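PDB 3PV2: DegQ from Legionella fallonii, which probably degrades misfolded proteins and acts as a chaperone, as an HtrA-type serine protease with PDZ domains that assembles into self-compartmentalising 12-mers. Local coordinates for residues 117-122 with 247-252; 254-259 with 327-332; 33-38 with 95-100; 80-85 with 138-143. All blocks are in the same frame, centred on the assembly; numbering follows the deposited sequence.

Contact 1: residues 117-122 with 247-252; sequences RLIGGD and QQIIKF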
loop_
_atom_site.group_PDB
_atom_site.type_symbol
_atom_site.label_atom_id
_atom_site.label_comp_id
_atom_site.label_asym_id
_atom_site.label_seq_id
_atom_site.Cartn_x
_atom_site.Cartn_y
_atom_site.Cartn_z
ATOM N N ARG B 117 35.852 -37.045 -10.761
ATOM C CA ARG B 117 36.818 -36.077 -10.281
ATOM C C ARG B 117 36.890 -34.861 -11.219
ATOM O O ARG B 117 36.883 -35.026 -12.413
ATOM C CB ARG B 117 38.143 -36.808 -10.204
ATOM C CG ARG B 117 39.254 -36.030 -9.593
ATOM C CD ARG B 117 40.366 -37.048 -9.045
ATOM N NE ARG B 117 41.131 -37.715 -10.116
ATOM C CZ ARG B 117 41.947 -37.086 -10.983
ATOM N NH1 ARG B 117 42.130 -35.756 -10.947
ATOM N NH2 ARG B 117 42.589 -37.793 -11.920
ATOM N N LEU B 118 37.031 -33.662 -10.676
ATOM C CA LEU B 118 37.222 -32.475 -11.503
ATOM C C LEU B 118 38.682 -32.345 -11.928
ATOM O O LEU B 118 39.557 -32.216 -11.086
ATOM C CB LEU B 118 36.823 -31.227 -10.721
ATOM C CG LEU B 118 36.360 -29.930 -11.383
ATOM C CD1 LEU B 118 37.084 -28.770 -10.732
ATOM C CD2 LEU B 118 36.490 -29.863 -12.921
ATOM N N ILE B 119 38.945 -32.359 -13.229
ATOM C CA ILE B 119 40.289 -32.141 -13.704
ATOM C C ILE B 119 40.529 -30.668 -13.703
ATOM O O ILE B 119 41.549 -30.237 -13.267
ATOM C CB ILE B 119 40.513 -32.757 -15.064
ATOM C CG1 ILE B 119 40.318 -34.254 -14.952
ATOM C CG2 ILE B 119 41.911 -32.516 -15.567
ATOM C CD1 ILE B 119 40.892 -34.948 -16.084
ATOM N N GLY B 120 39.568 -29.890 -14.194
ATOM C CA GLY B 120 39.652 -28.434 -14.128
ATOM C C GLY B 120 38.516 -27.855 -14.954
ATOM O O GLY B 120 37.836 -28.581 -15.703
ATOM N N GLY B 121 38.316 -26.559 -14.823
ATOM C CA GLY B 121 37.338 -25.869 -15.571
ATOM C C GLY B 121 37.851 -24.559 -16.060
ATOM O O GLY B 121 38.931 -24.129 -15.687
ATOM N N ASP B 122 37.020 -23.912 -16.853
ATOM C CA ASP B 122 37.335 -22.649 -17.470
ATOM C C ASP B 122 36.029 -21.901 -17.631
ATOM O O ASP B 122 35.209 -22.240 -18.538
ATOM C CB ASP B 122 38.004 -22.854 -18.811
ATOM C CG ASP B 122 38.536 -21.543 -19.382
ATOM O OD1 ASP B 122 39.299 -20.832 -18.669
ATOM O OD2 ASP B 122 38.162 -21.196 -20.523
ATOM N N GLN B 247 42.313 -30.271 -23.765
ATOM C CA GLN B 247 43.642 -30.779 -23.837
ATOM C C GLN B 247 44.547 -29.916 -22.917
ATOM O O GLN B 247 45.332 -30.430 -22.157
ATOM C CB GLN B 247 44.114 -30.823 -25.294
ATOM C CG GLN B 247 45.546 -31.409 -25.421
ATOM C CD GLN B 247 46.570 -30.312 -25.693
ATOM O OE1 GLN B 247 46.456 -29.601 -26.696
ATOM N NE2 GLN B 247 47.575 -30.165 -24.803
ATOM N N GLN B 248 44.322 -28.619 -22.922
ATOM C CA GLN B 248 45.058 -27.730 -22.072
ATOM C C GLN B 248 44.708 -27.930 -20.590
ATOM O O GLN B 248 45.621 -27.870 -19.731
ATOM C CB GLN B 248 44.917 -26.292 -22.521
ATOM C CG GLN B 248 45.395 -25.263 -21.482
ATOM C CD GLN B 248 45.957 -23.987 -22.128
ATOM O OE1 GLN B 248 46.660 -24.067 -23.130
ATOM N NE2 GLN B 248 45.664 -22.824 -21.549
ATOM N N ILE B 249 43.435 -28.223 -20.287
ATOM C CA ILE B 249 43.046 -28.513 -18.897
ATOM C C ILE B 249 43.658 -29.841 -18.428
ATOM O O ILE B 249 44.080 -29.942 -17.297
ATOM C CB ILE B 249 41.521 -28.512 -18.657
ATOM C CG1 ILE B 249 41.002 -27.069 -18.570
ATOM C CG2 ILE B 249 41.161 -29.202 -17.380
ATOM C CD1 ILE B 249 39.520 -26.911 -18.772
ATOM N N ILE B 250 43.680 -30.856 -19.288
ATOM C CA ILE B 250 44.225 -32.129 -18.904
ATOM C C ILE B 250 45.736 -31.993 -18.589
ATOM O O ILE B 250 46.142 -32.409 -17.528
ATOM C CB ILE B 250 43.946 -33.215 -19.971
ATOM C CG1 ILE B 250 42.455 -33.594 -20.001
ATOM C CG2 ILE B 250 44.747 -34.505 -19.729
ATOM C CD1 ILE B 250 42.122 -34.426 -21.200
ATOM N N LYS B 251 46.520 -31.387 -19.481
ATOM C CA LYS B 251 47.957 -31.207 -19.317
ATOM C C LYS B 251 48.297 -30.364 -18.090
ATOM O O LYS B 251 49.119 -30.782 -17.243
ATOM C CB LYS B 251 48.579 -30.548 -20.561
ATOM C CG LYS B 251 49.973 -31.058 -20.979
ATOM C CD LYS B 251 50.913 -29.927 -21.429
ATOM C CE LYS B 251 51.903 -30.337 -22.533
ATOM N NZ LYS B 251 51.215 -30.314 -23.883
ATOM N N PHE B 252 47.639 -29.213 -17.980
ATOM C CA PHE B 252 47.961 -28.198 -16.992
ATOM C C PHE B 252 46.966 -27.940 -15.842
ATOM O O PHE B 252 47.273 -27.181 -14.922
ATOM C CB PHE B 252 48.163 -26.848 -17.702
ATOM C CG PHE B 252 49.283 -26.831 -18.707
ATOM C CD1 PHE B 252 50.618 -26.817 -18.291
ATOM C CD2 PHE B 252 49.007 -26.788 -20.069
ATOM C CE1 PHE B 252 51.660 -26.776 -19.230
ATOM C CE2 PHE B 252 50.036 -26.749 -21.013
ATOM C CZ PHE B 252 51.361 -26.751 -20.597
#

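Contact 2: residues 254-259 with 327-332; sequences SIHRGL and LRVGST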
loop_
_atom_site.group_PDB
_atom_site.type_symbol
_atom_site.label_atom_id
_atom_site.label_comp_id
_atom_site.label_asym_id
_atom_site.label_seq_id
_atom_site.Cartn_x
_atom_site.Cartn_y
_atom_site.Cartn_z
ATOM N N SER B 254 44.418 -25.948 -15.733
ATOM C CA SER B 254 43.621 -24.742 -16.040
ATOM C C SER B 254 44.182 -24.043 -17.272
ATOM O O SER B 254 45.279 -24.359 -17.691
ATOM C CB SER B 254 43.630 -23.752 -14.886
ATOM O OG SER B 254 44.867 -23.055 -14.867
ATOM N N ILE B 255 43.428 -23.113 -17.847
ATOM C CA ILE B 255 43.902 -22.348 -18.963
ATOM C C ILE B 255 44.565 -21.102 -18.360
ATOM O O ILE B 255 43.919 -20.360 -17.634
ATOM C CB ILE B 255 42.743 -21.844 -19.904
ATOM C CG1 ILE B 255 41.837 -22.997 -20.372
ATOM C CG2 ILE B 255 43.302 -21.036 -21.075
ATOM C CD1 ILE B 255 42.573 -24.172 -20.852
ATOM N N HIS B 256 45.845 -20.886 -18.627
ATOM C CA HIS B 256 46.476 -19.647 -18.203
ATOM C C HIS B 256 46.655 -18.770 -19.438
ATOM O O HIS B 256 47.599 -18.935 -20.183
ATOM C CB HIS B 256 47.796 -19.905 -17.516
ATOM C CG HIS B 256 48.415 -18.659 -16.958
ATOM N ND1 HIS B 256 48.324 -18.311 -15.627
ATOM C CD2 HIS B 256 49.100 -17.657 -17.560
ATOM C CE1 HIS B 256 48.937 -17.158 -15.430
ATOM N NE2 HIS B 256 49.420 -16.743 -16.587
ATOM N N ARG B 257 45.719 -17.857 -19.649
ATOM C CA ARG B 257 45.731 -16.984 -20.799
ATOM C C ARG B 257 46.821 -15.918 -20.722
ATOM O O ARG B 257 47.047 -15.316 -19.661
ATOM C CB ARG B 257 44.397 -16.277 -20.922
ATOM C CG ARG B 257 43.319 -17.156 -21.405
ATOM C CD ARG B 257 41.991 -16.485 -21.307
ATOM N NE ARG B 257 40.982 -17.347 -21.892
ATOM C CZ ARG B 257 40.380 -18.363 -21.281
ATOM N NH1 ARG B 257 40.653 -18.656 -20.021
ATOM N NH2 ARG B 257 39.483 -19.089 -21.942
ATOM N N GLY B 258 47.491 -15.706 -21.850
ATOM C CA GLY B 258 48.550 -14.730 -21.922
ATOM C C GLY B 258 48.138 -13.614 -22.861
ATOM O O GLY B 258 46.990 -13.520 -23.294
ATOM N N LEU B 259 49.127 -12.826 -23.228
ATOM C CA LEU B 259 48.902 -11.602 -23.925
ATOM C C LEU B 259 49.588 -11.633 -25.272
ATOM O O LEU B 259 50.728 -12.084 -25.399
ATOM C CB LEU B 259 49.498 -10.487 -23.117
ATOM C CG LEU B 259 49.389 -9.138 -23.789
ATOM C CD1 LEU B 259 47.916 -8.956 -24.171
ATOM C CD2 LEU B 259 49.903 -8.022 -22.904
ATOM N N LEU B 327 47.094 -20.253 -26.343
ATOM C CA LEU B 327 48.529 -20.536 -26.379
ATOM C C LEU B 327 49.097 -20.236 -25.007
ATOM O O LEU B 327 48.574 -19.430 -24.245
ATOM C CB LEU B 327 49.252 -19.698 -27.441
ATOM C CG LEU B 327 49.104 -20.085 -28.922
ATOM C CD1 LEU B 327 47.959 -21.049 -29.158
ATOM C CD2 LEU B 327 48.983 -18.838 -29.725
ATOM N N ARG B 328 50.207 -20.879 -24.727
ATOM C CA ARG B 328 50.830 -20.771 -23.431
ATOM C C ARG B 328 51.790 -19.602 -23.348
ATOM O O ARG B 328 52.601 -19.388 -24.250
ATOM C CB ARG B 328 51.586 -22.078 -23.138
ATOM C CG ARG B 328 50.659 -23.213 -22.682
ATOM C CD ARG B 328 50.930 -23.488 -21.233
ATOM N NE ARG B 328 49.734 -23.501 -20.425
ATOM C CZ ARG B 328 49.761 -23.393 -19.109
ATOM N NH1 ARG B 328 50.921 -23.275 -18.479
ATOM N NH2 ARG B 328 48.630 -23.397 -18.426
ATOM N N VAL B 329 51.746 -18.900 -22.223
ATOM C CA VAL B 329 52.738 -17.884 -21.935
ATOM C C VAL B 329 54.063 -18.531 -22.256
ATOM O O VAL B 329 54.255 -19.678 -21.956
ATOM C CB VAL B 329 52.695 -17.427 -20.451
ATOM C CG1 VAL B 329 53.982 -16.608 -20.070
ATOM C CG2 VAL B 329 51.393 -16.633 -20.154
ATOM N N GLY B 330 54.973 -17.808 -22.878
ATOM C CA GLY B 330 56.213 -18.372 -23.351
ATOM C C GLY B 330 56.196 -18.881 -24.770
ATOM O O GLY B 330 57.256 -18.926 -25.393
ATOM N N SER B 331 55.044 -19.312 -25.311
ATOM C CA SER B 331 55.075 -19.868 -26.679
ATOM C C SER B 331 55.370 -18.875 -27.782
ATOM O O SER B 331 54.949 -17.706 -27.752
ATOM C CB SER B 331 53.855 -20.687 -27.080
ATOM O OG SER B 331 52.696 -20.362 -26.393
ATOM N N THR B 332 56.132 -19.372 -28.752
ATOM C CA THR B 332 56.418 -18.655 -29.969
ATOM C C THR B 332 55.237 -18.957 -30.890
ATOM O O THR B 332 54.760 -20.106 -30.972
ATOM C CB THR B 332 57.805 -19.022 -30.518
ATOM O OG1 THR B 332 58.802 -18.357 -29.732
ATOM C CG2 THR B 332 57.994 -18.619 -31.988
HETATM O O HOH W 1 47.350 -17.352 -24.239
#

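Contact 3: residues 33-38 with 95-100; sequences VNVAVQ and DHVIRN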
loop_
_atom_site.group_PDB
_atom_site.type_symbol
_atom_site.label_atom_id
_atom_site.label_comp_id
_atom_site.label_asym_id
_atom_site.label_seq_id
_atom_site.Cartn_x
_atom_site.Cartn_y
_atom_site.Cartn_z
ATOM N N VAL B 33 26.132 -38.672 -20.631
ATOM C CA VAL B 33 25.981 -39.059 -19.249
ATOM C C VAL B 33 25.207 -37.986 -18.529
ATOM O O VAL B 33 25.111 -36.828 -18.993
ATOM C CB VAL B 33 27.280 -39.124 -18.541
ATOM C CG1 VAL B 33 28.300 -40.053 -19.263
ATOM C CG2 VAL B 33 27.822 -37.721 -18.343
ATOM N N ASN B 34 24.686 -38.374 -17.376
ATOM C CA ASN B 34 24.073 -37.417 -16.464
ATOM C C ASN B 34 25.150 -37.038 -15.447
ATOM O O ASN B 34 25.926 -37.852 -15.055
ATOM C CB ASN B 34 22.863 -38.078 -15.800
ATOM C CG ASN B 34 22.194 -37.186 -14.777
ATOM O OD1 ASN B 34 21.278 -36.406 -15.087
ATOM N ND2 ASN B 34 22.658 -37.282 -13.549
ATOM N N VAL B 35 25.201 -35.765 -15.101
ATOM C CA VAL B 35 26.118 -35.217 -14.143
ATOM C C VAL B 35 25.287 -34.564 -13.068
ATOM O O VAL B 35 24.542 -33.619 -13.368
ATOM C CB VAL B 35 26.965 -34.071 -14.755
ATOM C CG1 VAL B 35 27.807 -33.439 -13.690
ATOM C CG2 VAL B 35 27.847 -34.568 -15.854
ATOM N N ALA B 36 25.421 -35.071 -11.840
ATOM C CA ALA B 36 24.681 -34.599 -10.674
ATOM C C ALA B 36 25.687 -34.027 -9.693
ATOM O O ALA B 36 26.673 -34.705 -9.387
ATOM C CB ALA B 36 23.902 -35.808 -10.016
ATOM N N VAL B 37 25.422 -32.820 -9.206
ATOM C CA VAL B 37 26.304 -32.101 -8.266
ATOM C C VAL B 37 25.530 -31.722 -7.020
ATOM O O VAL B 37 24.343 -31.368 -7.110
ATOM C CB VAL B 37 26.846 -30.779 -8.887
ATOM C CG1 VAL B 37 27.761 -30.014 -7.915
ATOM C CG2 VAL B 37 27.573 -31.087 -10.183
ATOM N N GLN B 38 26.217 -31.808 -5.887
ATOM C CA GLN B 38 25.739 -31.403 -4.568
ATOM C C GLN B 38 26.742 -30.383 -4.081
ATOM O O GLN B 38 27.944 -30.588 -4.241
ATOM C CB GLN B 38 25.804 -32.584 -3.565
ATOM C CG GLN B 38 24.674 -33.619 -3.646
ATOM C CD GLN B 38 24.527 -34.277 -5.042
ATOM O OE1 GLN B 38 25.498 -34.813 -5.615
ATOM N NE2 GLN B 38 23.310 -34.241 -5.581
ATOM N N ASP B 95 31.162 -25.616 -17.222
ATOM C CA ASP B 95 31.628 -25.145 -15.901
ATOM C C ASP B 95 30.475 -24.781 -14.962
ATOM O O ASP B 95 30.521 -25.093 -13.772
ATOM C CB ASP B 95 32.630 -23.966 -16.035
ATOM C CG ASP B 95 33.478 -23.759 -14.779
ATOM O OD1 ASP B 95 33.442 -22.639 -14.247
ATOM O OD2 ASP B 95 34.189 -24.701 -14.315
ATOM N N HIS B 96 29.449 -24.096 -15.477
ATOM C CA HIS B 96 28.319 -23.704 -14.620
ATOM C C HIS B 96 27.604 -24.905 -14.008
ATOM O O HIS B 96 27.069 -24.786 -12.925
ATOM C CB HIS B 96 27.348 -22.762 -15.312
ATOM C CG HIS B 96 26.384 -23.433 -16.242
ATOM N ND1 HIS B 96 26.514 -23.366 -17.604
ATOM C CD2 HIS B 96 25.240 -24.127 -16.009
ATOM C CE1 HIS B 96 25.512 -24.018 -18.175
ATOM N NE2 HIS B 96 24.734 -24.504 -17.224
ATOM N N VAL B 97 27.644 -26.066 -14.659
ATOM C CA VAL B 97 27.037 -27.274 -14.084
ATOM C C VAL B 97 27.753 -27.687 -12.793
ATOM O O VAL B 97 27.116 -28.073 -11.795
ATOM C CB VAL B 97 26.990 -28.410 -15.156
ATOM C CG1 VAL B 97 26.655 -29.783 -14.586
ATOM C CG2 VAL B 97 25.978 -28.053 -16.244
ATOM N N ILE B 98 29.084 -27.646 -12.806
ATOM C CA ILE B 98 29.862 -28.159 -11.684
ATOM C C ILE B 98 30.420 -27.144 -10.699
ATOM O O ILE B 98 31.045 -27.547 -9.731
ATOM C CB ILE B 98 31.038 -29.124 -12.128
ATOM C CG1 ILE B 98 32.071 -28.451 -13.036
ATOM C CG2 ILE B 98 30.473 -30.355 -12.815
ATOM C CD1 ILE B 98 32.904 -27.295 -12.422
ATOM N N ARG B 99 30.223 -25.856 -10.932
ATOM C CA ARG B 99 30.809 -24.885 -10.033
ATOM C C ARG B 99 30.290 -25.046 -8.612
ATOM O O ARG B 99 29.094 -25.307 -8.404
ATOM C CB ARG B 99 30.555 -23.457 -10.490
ATOM C CG ARG B 99 31.718 -22.888 -11.283
ATOM C CD ARG B 99 31.693 -21.386 -11.333
ATOM N NE ARG B 99 30.453 -20.883 -11.905
ATOM C CZ ARG B 99 30.245 -20.656 -13.204
ATOM N NH1 ARG B 99 31.188 -20.924 -14.106
ATOM N NH2 ARG B 99 29.069 -20.174 -13.611
ATOM N N ASN B 100 31.207 -24.850 -7.657
ATOM C CA ASN B 100 30.925 -24.955 -6.232
ATOM C C ASN B 100 30.572 -26.373 -5.803
ATOM O O ASN B 100 29.912 -26.575 -4.793
ATOM C CB ASN B 100 29.821 -23.986 -5.837
ATOM C CG ASN B 100 30.163 -22.538 -6.180
ATOM O OD1 ASN B 100 31.188 -22.009 -5.751
ATOM N ND2 ASN B 100 29.298 -21.888 -6.944
#

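Contact 4: residues 80-85 with 138-143; sequences SGVIID and KSLVIG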
loop_
_atom_site.group_PDB
_atom_site.type_symbol
_atom_site.label_atom_id
_atom_site.label_comp_id
_atom_site.label_asym_id
_atom_site.label_seq_id
_atom_site.Cartn_x
_atom_site.Cartn_y
_atom_site.Cartn_z
ATOM N N SER B 80 24.200 -32.483 -18.090
ATOM C CA SER B 80 24.654 -33.592 -18.847
ATOM C C SER B 80 26.127 -33.459 -19.145
ATOM O O SER B 80 26.796 -32.459 -18.818
ATOM C CB SER B 80 23.907 -33.667 -20.127
ATOM O OG SER B 80 22.485 -33.777 -19.914
ATOM N N GLY B 81 26.674 -34.475 -19.770
ATOM C CA GLY B 81 28.121 -34.438 -20.026
ATOM C C GLY B 81 28.338 -35.440 -21.134
ATOM O O GLY B 81 27.452 -36.231 -21.432
ATOM N N VAL B 82 29.523 -35.423 -21.727
ATOM C CA VAL B 82 29.812 -36.252 -22.904
ATOM C C VAL B 82 31.153 -36.896 -22.721
ATOM O O VAL B 82 32.122 -36.205 -22.402
ATOM C CB VAL B 82 29.953 -35.409 -24.121
ATOM C CG1 VAL B 82 30.056 -36.362 -25.340
ATOM C CG2 VAL B 82 28.772 -34.466 -24.275
ATOM N N ILE B 83 31.237 -38.203 -22.962
ATOM C CA ILE B 83 32.500 -38.908 -22.804
ATOM C C ILE B 83 33.271 -38.675 -24.059
ATOM O O ILE B 83 32.842 -39.099 -25.127
ATOM C CB ILE B 83 32.320 -40.448 -22.609
ATOM C CG1 ILE B 83 31.706 -40.736 -21.233
ATOM C CG2 ILE B 83 33.683 -41.164 -22.649
ATOM C CD1 ILE B 83 30.980 -42.089 -21.158
ATOM N N ILE B 84 34.395 -37.975 -23.953
ATOM C CA ILE B 84 35.206 -37.689 -25.131
ATOM C C ILE B 84 36.486 -38.550 -25.173
ATOM O O ILE B 84 37.130 -38.623 -26.229
ATOM C CB ILE B 84 35.581 -36.208 -25.271
ATOM C CG1 ILE B 84 36.456 -35.752 -24.098
ATOM C CG2 ILE B 84 34.327 -35.325 -25.464
ATOM C CD1 ILE B 84 37.135 -34.465 -24.400
ATOM N N ASP B 85 36.854 -39.177 -24.056
ATOM C CA ASP B 85 37.899 -40.222 -24.084
ATOM C C ASP B 85 37.490 -41.436 -23.238
ATOM O O ASP B 85 37.571 -41.384 -22.013
ATOM C CB ASP B 85 39.240 -39.681 -23.610
ATOM C CG ASP B 85 40.356 -40.702 -23.701
ATOM O OD1 ASP B 85 40.093 -41.918 -23.855
ATOM O OD2 ASP B 85 41.524 -40.269 -23.600
ATOM N N LYS B 138 32.037 -45.986 -23.739
ATOM C CA LYS B 138 31.912 -45.630 -25.147
ATOM C C LYS B 138 31.936 -44.128 -25.371
ATOM O O LYS B 138 31.441 -43.359 -24.554
ATOM C CB LYS B 138 30.617 -46.215 -25.735
ATOM C CG LYS B 138 30.808 -47.576 -26.405
ATOM C CD LYS B 138 29.784 -48.628 -25.940
ATOM C CE LYS B 138 30.305 -50.063 -26.140
ATOM N NZ LYS B 138 30.973 -50.610 -24.911
ATOM N N SER B 139 32.510 -43.737 -26.504
ATOM C CA SER B 139 32.482 -42.359 -26.987
ATOM C C SER B 139 31.785 -42.330 -28.335
ATOM O O SER B 139 31.001 -43.218 -28.630
ATOM C CB SER B 139 33.900 -41.768 -27.083
ATOM O OG SER B 139 33.918 -40.339 -27.092
ATOM N N LEU B 140 32.010 -41.249 -29.086
ATOM C CA LEU B 140 31.464 -41.032 -30.423
ATOM C C LEU B 140 32.546 -40.378 -31.279
ATOM O O LEU B 140 33.479 -39.808 -30.735
ATOM C CB LEU B 140 30.219 -40.091 -30.407
ATOM C CG LEU B 140 29.971 -38.973 -29.361
ATOM C CD1 LEU B 140 31.147 -38.463 -28.659
ATOM C CD2 LEU B 140 29.214 -37.850 -29.960
ATOM N N VAL B 141 32.341 -40.364 -32.597
ATOM C CA VAL B 141 33.221 -39.643 -33.507
ATOM C C VAL B 141 33.225 -38.130 -33.239
ATOM O O VAL B 141 32.156 -37.486 -33.120
ATOM C CB VAL B 141 32.815 -39.868 -34.959
ATOM C CG1 VAL B 141 33.670 -38.993 -35.864
ATOM C CG2 VAL B 141 32.941 -41.346 -35.328
ATOM N N ILE B 142 34.418 -37.552 -33.126
ATOM C CA ILE B 142 34.523 -36.101 -32.957
ATOM C C ILE B 142 34.654 -35.426 -34.309
ATOM O O ILE B 142 35.478 -35.796 -35.144
ATOM C CB ILE B 142 35.662 -35.712 -32.087
ATOM C CG1 ILE B 142 35.432 -36.273 -30.688
ATOM C CG2 ILE B 142 35.709 -34.206 -32.014
ATOM C CD1 ILE B 142 36.523 -37.136 -30.233
ATOM N N GLY B 143 33.775 -34.476 -34.564
ATOM C CA GLY B 143 33.778 -33.791 -35.839
ATOM C C GLY B 143 34.588 -32.519 -35.846
ATOM O O GLY B 143 35.309 -32.183 -34.884
#

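Contact 1: residues 117-122 with 247-252
I249 of the helix ending at F252 reaches across to I119, G120, G121 and D122, and it buries more of the contact than any other residue. Its CB points at the strand, and from there the two branches part. CG2, set anti to the backbone N (with CG1 at chi1 -78°), settles on the backbone of G120, 3.6 Å from G120 N. Since G120 carries no side chain, the methyl can press directly on the main chain, with G120 CA only 3.7 Å from I249 CG2. The same methyl meets I119 CG2 at 3.9 Å. The other branch runs through CG1 with chi2 close to extended, which carries CD1 further along the strand. I249 CD1 lies 3.9 Å from G120 O. Beyond it the same atom passes the carbonyl carbon of G121, and it comes to 4.3 Å from D122 CB.

At this point strand 113-122 of the first trypsin-fold barrel is not regular. I119 and G120 both face V129 of strand 127-131, a classic beta bulge, and residues 247-252 of the helix, running at 125° to residues 117-122, pack against it. I119 answers from the strand side: its CG2 sits 3.8 Å from I249 O, while its CD1 approaches CG1 of I250 more loosely. No hydrogen bond crosses between the two segments. At the far end of the strand, D122 OD2 bonds T125 OG1 and the guanidinium of R257.

Contact 2: residues 254-259 with 327-332
The backbone N of G258 donates to a water 2.9 Å from it, and this water also lies next to L327 O, linking the two loops through their main chains. The water's approach to L327 O is too short to be taken at face value, so the link from G258 N is the sounder half.

Beside this link one methyl of V329 touches both H256 and G258. V329 CG2 meets the edge of the H256 ring near its plane, 3.6 Å from H256 CD2, and also rests 3.9 Å from G258 CA. H256 CG is anti to its backbone N (chi1 -175°), which directs the ring over to the valine; its NE2 is taken by D352.

R328 starts off turned away, but bends at chi2 and chi3 and returns with its guanidinium. NH2 of R328 stops 3.6 Å from S254 O, which lies near the guanidinium plane at its edge, and 3.7 Å from H256 CB. The guanidinium also makes a cation-pi contact with F252 at the end of helix 239-252. So one arginine of the PDZ domain touches the linker and the protease helix together.

R328 to S331 form a type II beta turn, closed by S331 N to R328 O at 2.7 Å, with G330 at the third place (phi of G330 92°) leading into PDZ strand 332-339.

Contact 3: residues 33-38 with 95-100
V37 and I98 mark the nearest backbone approach, with their CA atoms 6.3 Å apart, where strand 32-40 passes the short helix 95-98. Two valines of the strand, V35 and V37, turn their CB atoms toward the helix.

V37 makes the tightest contact. Its CG2 touches the carbonyl oxygen V97 O at 3.4 Å and the methyl I98 CG2 at 4.0 Å. That carbonyl oxygen is not left to the methyl alone, since S77 OG is hydrogen-bonded to it. V35 uses its CG1, anti to the backbone N, which lies 3.9 Å from V97 CG1 and a little farther from I98 CG2. The I98 methyl thus touches both valines. I98 CG1 sits between the backbone N and the carbonyl carbon (chi1 61°), the crowded position, and the end of the side chain leads away from the strand; I98 also touches A128.

Just past the helix R99 turns back on D95: NH1 of R99 makes a 2.8 Å salt bridge with D95 OD1, reaching it on the anti side. H96, within the same helix, bonds D126 through ND1 and touches S205, consistent with the His-Asp-Ser catalytic triad of trypsin-like proteases.

In the first barrel, strand 32-40 is flanked by strands 74-85 and 101-107, bonded through V35 to G79 and A36 to T105, while helix 95-98 follows closely on strand 90-93 and reaches strand 127-131.

Contact 4: residues 80-85 with 138-143
A serine hydroxyl, not a backbone N-H, reaches I83 across this contact: S139 OG donates to I83 O over 2.6 Å. The bond comes in at 134° to the C=O, and the donor is tilted 31° out of the carbonyl plane. The setting is the two-barrel trypsin fold. Strand 74-85 of the first barrel turns a corner at I84, and the loop that leads on to the second barrel, beginning with strand 153-158, runs across that corner. I84 and D85 both face V90, forming a classic beta bulge.

S139 OG is anti to its own backbone N (chi1 -159°), which brings it to I83 O. Next to it the carbonyl of K138 meets the side chain of I83. I83 CB lies 3.6 Å from K138 O, and both I83 CG2 and I83 CD1 come to 3.7 Å from that oxygen, so three carbons of the isoleucine lie against it.

L140 brings its CD1 to 4.0 Å from I83 O, and the same methyl meets V82 CG1 at 4.1 Å, the side chains of V82 and L140 crossing at about a right angle. V82, I84 and L140 all touch L216 of strand 216-221, so the contact sits where the second barrel meets the first. I142, which also touches I239 and K243 of helix 239-252, closes the contact with its terminal methyl, I142 CD1 lying 4.3 Å from I84 O.

How the contacts relate
From the N terminus, strand 32-40 opens contact 3 and strand 74-85 opens contact 4; V33 N and G81 O, probably hydrogen-bonded, join these neighbours. Contact 3 then closes at helix 95-98, inside the loop that contact 4 closes at 138-143, so the two cross. Contact 1 opens at 117-122, before contact 4 closes, and thus crosses it as well, closing only on the helix 239-252 that follows the second barrel. None nests in another. G121 of contact 1 packs on D95 of contact 3. Contact 2 follows in series, ties the linker to the first PDZ domain, and touches contact 1.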